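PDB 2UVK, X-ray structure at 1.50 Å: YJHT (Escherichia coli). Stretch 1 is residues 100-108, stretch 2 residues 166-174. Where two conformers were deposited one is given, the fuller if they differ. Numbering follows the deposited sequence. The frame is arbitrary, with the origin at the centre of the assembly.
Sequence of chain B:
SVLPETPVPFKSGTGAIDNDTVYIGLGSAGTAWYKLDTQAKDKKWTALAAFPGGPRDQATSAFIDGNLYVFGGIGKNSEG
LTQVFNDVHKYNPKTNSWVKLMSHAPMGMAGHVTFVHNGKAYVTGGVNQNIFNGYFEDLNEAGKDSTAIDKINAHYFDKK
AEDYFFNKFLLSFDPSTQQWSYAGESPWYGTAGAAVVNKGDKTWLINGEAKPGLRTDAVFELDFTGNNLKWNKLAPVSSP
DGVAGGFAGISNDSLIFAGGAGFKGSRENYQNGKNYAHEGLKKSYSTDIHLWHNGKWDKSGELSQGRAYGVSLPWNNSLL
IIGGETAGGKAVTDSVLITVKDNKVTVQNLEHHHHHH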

# COMPACT_ATOMS: atom_id res chain seq x y z
N LYS B 100 -3.08 -17.82 14.54
CA LYS B 100 -2.69 -16.73 13.64
C LYS B 100 -1.79 -17.34 12.59
O LYS B 100 -0.93 -18.17 12.90
CB LYS B 100 -1.93 -15.66 14.41
CG LYS B 100 -1.50 -14.49 13.53
CD LYS B 100 -0.84 -13.37 14.32
CE LYS B 100 -0.37 -12.33 13.35
NZ LYS B 100 0.46 -11.25 13.98
N LEU B 101 -2.01 -16.98 11.34
CA LEU B 101 -1.20 -17.52 10.25
C LEU B 101 0.03 -16.63 10.06
O LEU B 101 -0.02 -15.40 10.31
CB LEU B 101 -2.00 -17.64 8.95
CG LEU B 101 -3.30 -18.44 9.02
CD1 LEU B 101 -3.95 -18.53 7.65
CD2 LEU B 101 -3.06 -19.85 9.59
N MSE B 102 1.14 -17.25 9.66
CA MSE B 102 2.30 -16.47 9.24
C MSE B 102 2.02 -16.09 7.81
O MSE B 102 2.27 -16.86 6.89
CB MSE B 102 3.58 -17.30 9.38
CG MSE B 102 4.83 -16.50 9.01
SE MSE B 102 6.45 -17.45 9.49
CE MSE B 102 6.63 -16.92 11.38
N SER B 103 1.45 -14.90 7.63
CA SER B 103 0.94 -14.47 6.35
C SER B 103 0.85 -12.95 6.38
O SER B 103 0.27 -12.41 7.30
CB SER B 103 -0.45 -15.05 6.18
OG SER B 103 -1.00 -14.73 4.93
N HIS B 104 1.37 -12.30 5.35
CA HIS B 104 1.46 -10.83 5.34
C HIS B 104 0.77 -10.24 4.12
O HIS B 104 1.34 -10.25 3.02
CB HIS B 104 2.93 -10.43 5.37
CG HIS B 104 3.60 -10.82 6.64
ND1 HIS B 104 4.41 -11.93 6.78
CD2 HIS B 104 3.52 -10.25 7.87
CE1 HIS B 104 4.81 -12.01 8.04
NE2 HIS B 104 4.27 -11.03 8.72
N ALA B 105 -0.44 -9.73 4.30
CA ALA B 105 -1.14 -9.08 3.20
C ALA B 105 -0.39 -7.81 2.80
O ALA B 105 0.09 -7.07 3.66
CB ALA B 105 -2.56 -8.77 3.60
N PRO B 106 -0.27 -7.55 1.50
CA PRO B 106 0.46 -6.39 1.04
C PRO B 106 -0.15 -5.04 1.40
O PRO B 106 0.55 -4.02 1.33
CB PRO B 106 0.52 -6.58 -0.48
CG PRO B 106 -0.61 -7.45 -0.77
CD PRO B 106 -0.67 -8.40 0.35
N MSE B 107 -1.43 -5.05 1.75
CA MSE B 107 -2.13 -3.84 2.20
C MSE B 107 -2.85 -4.11 3.51
O MSE B 107 -3.36 -5.21 3.73
CB MSE B 107 -3.12 -3.37 1.13
CG MSE B 107 -2.53 -2.45 0.03
SE MSE B 107 -1.47 -3.34 -1.35
CE MSE B 107 -2.89 -4.31 -2.29
N GLY B 108 -2.89 -3.11 4.39
CA GLY B 108 -3.76 -3.20 5.53
C GLY B 108 -5.18 -3.44 5.03
O GLY B 108 -5.51 -3.11 3.88
N PHE B 166 -7.28 4.63 -1.10
CA PHE B 166 -8.11 3.45 -0.84
C PHE B 166 -7.71 2.33 -1.84
O PHE B 166 -7.33 2.62 -2.98
CB PHE B 166 -9.60 3.75 -0.92
CG PHE B 166 -10.16 4.53 0.23
CD1 PHE B 166 -9.35 5.09 1.22
CD2 PHE B 166 -11.52 4.72 0.31
CE1 PHE B 166 -9.93 5.76 2.28
CE2 PHE B 166 -12.08 5.40 1.38
CZ PHE B 166 -11.28 5.91 2.36
N ASN B 167 -7.79 1.08 -1.40
CA ASN B 167 -7.16 -0.02 -2.12
C ASN B 167 -7.98 -0.46 -3.32
O ASN B 167 -9.07 -1.03 -3.15
CB ASN B 167 -6.97 -1.23 -1.20
CG ASN B 167 -6.14 -2.31 -1.84
OD1 ASN B 167 -5.54 -2.11 -2.89
ND2 ASN B 167 -6.05 -3.48 -1.17
N LYS B 168 -7.46 -0.19 -4.52
CA LYS B 168 -8.13 -0.60 -5.75
C LYS B 168 -7.65 -1.96 -6.26
O LYS B 168 -8.22 -2.49 -7.22
CB LYS B 168 -7.94 0.45 -6.87
CG LYS B 168 -6.55 0.57 -7.40
CD LYS B 168 -6.49 1.51 -8.62
CE LYS B 168 -5.12 1.63 -9.19
NZ LYS B 168 -5.19 2.36 -10.52
N PHE B 169 -6.60 -2.51 -5.65
CA PHE B 169 -6.06 -3.80 -6.06
C PHE B 169 -6.96 -4.93 -5.60
O PHE B 169 -7.66 -4.82 -4.60
CB PHE B 169 -4.66 -4.02 -5.53
CG PHE B 169 -3.65 -3.09 -6.11
CD1 PHE B 169 -3.10 -3.34 -7.35
CD2 PHE B 169 -3.25 -1.95 -5.43
CE1 PHE B 169 -2.16 -2.51 -7.89
CE2 PHE B 169 -2.32 -1.11 -5.96
CZ PHE B 169 -1.78 -1.39 -7.22
N LEU B 170 -6.92 -6.02 -6.37
CA LEU B 170 -7.59 -7.26 -6.00
C LEU B 170 -6.51 -8.26 -5.60
O LEU B 170 -5.59 -8.53 -6.36
CB LEU B 170 -8.39 -7.81 -7.19
CG LEU B 170 -9.26 -9.05 -6.94
CD1 LEU B 170 -10.39 -8.76 -6.01
CD2 LEU B 170 -9.80 -9.58 -8.28
N LEU B 171 -6.64 -8.79 -4.38
CA LEU B 171 -5.66 -9.69 -3.79
C LEU B 171 -6.31 -11.06 -3.63
O LEU B 171 -7.51 -11.14 -3.39
CB LEU B 171 -5.25 -9.18 -2.40
CG LEU B 171 -4.86 -7.68 -2.26
CD1 LEU B 171 -4.57 -7.38 -0.76
CD2 LEU B 171 -3.71 -7.31 -3.14
N SER B 172 -5.53 -12.13 -3.77
CA SER B 172 -6.07 -13.45 -3.46
C SER B 172 -5.18 -14.16 -2.44
O SER B 172 -3.95 -14.17 -2.56
CB SER B 172 -6.27 -14.30 -4.73
OG SER B 172 -5.05 -14.60 -5.38
N PHE B 173 -5.84 -14.72 -1.43
CA PHE B 173 -5.20 -15.50 -0.38
C PHE B 173 -5.55 -16.97 -0.63
O PHE B 173 -6.72 -17.32 -0.73
CB PHE B 173 -5.75 -15.06 0.98
CG PHE B 173 -5.43 -16.00 2.11
CD1 PHE B 173 -4.23 -15.94 2.78
CD2 PHE B 173 -6.37 -16.95 2.53
CE1 PHE B 173 -3.94 -16.80 3.84
CE2 PHE B 173 -6.07 -17.79 3.58
CZ PHE B 173 -4.86 -17.71 4.22
N ASP B 174 -4.51 -17.81 -0.70
CA ASP B 174 -4.70 -19.26 -0.93
C ASP B 174 -4.52 -19.98 0.40
O ASP B 174 -3.42 -19.99 0.93
CB ASP B 174 -3.69 -19.76 -1.97
CG ASP B 174 -3.90 -21.24 -2.33
OD1 ASP B 174 -4.67 -21.91 -1.64
OD2 ASP B 174 -3.29 -21.70 -3.32
O HOH W 1 -7.09 -3.93 1.55

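A single methyl group, CE of the selenomethionine Met-107, reaches three residues of the facing stretch: it lies 3.2 Å from Leu-171 CD2, 3.5 Å from Asn-167 ND2 and 3.7 Å from Phe-169 CB. The first distance is short for two methyl carbons; Met-107 was deposited in two conformers, and these distances belong to the one given here. Its side chain bends at each torsion (chi1 -86°, chi2 77°, chi3 70°), and the residue has more surface covered by the other stretch than any other. No direct hydrogen bond joins the stretches, so apolar packing carries most of the contact. Their chains run roughly antiparallel, with end-to-end directions 156° apart, but they do not pair as strands: residues 101-107 approach the strand that includes Phe-169 to Phe-173 through side chains, and even the nearest CA atoms, those of Met-107 and Asn-167, are 7.7 Å apart. Along that strand, Phe-169, Leu-171 and Phe-173 point their CA-to-CB bonds toward the first stretch, while that of Leu-170 points away, the alternation expected of an extended chain. Leu-171 CD2 also meets the ring of Pro-106, 3.9 Å from its CG, so this one methyl packs against two neighbours in sequence. Farther along, the Phe-173 ring offers its edge: CZ lies 3.6 Å from Leu-101 CD1, and CE1 3.8 Å from Ser-103 OG, a hydroxyl that finds its hydrogen bond elsewhere in the structure. Polar linkage comes through water 1, which donates to Gly-108 O (2.9 Å from the water O) and accepts from Asn-167 ND2 (also 2.9 Å from the water O). The Asn-167 amide works at both ends, since its OD1 accepts a hydrogen bond from Phe-169 N at 3.0 Å, tying the side chain to the backbone two residues farther along its own stretch.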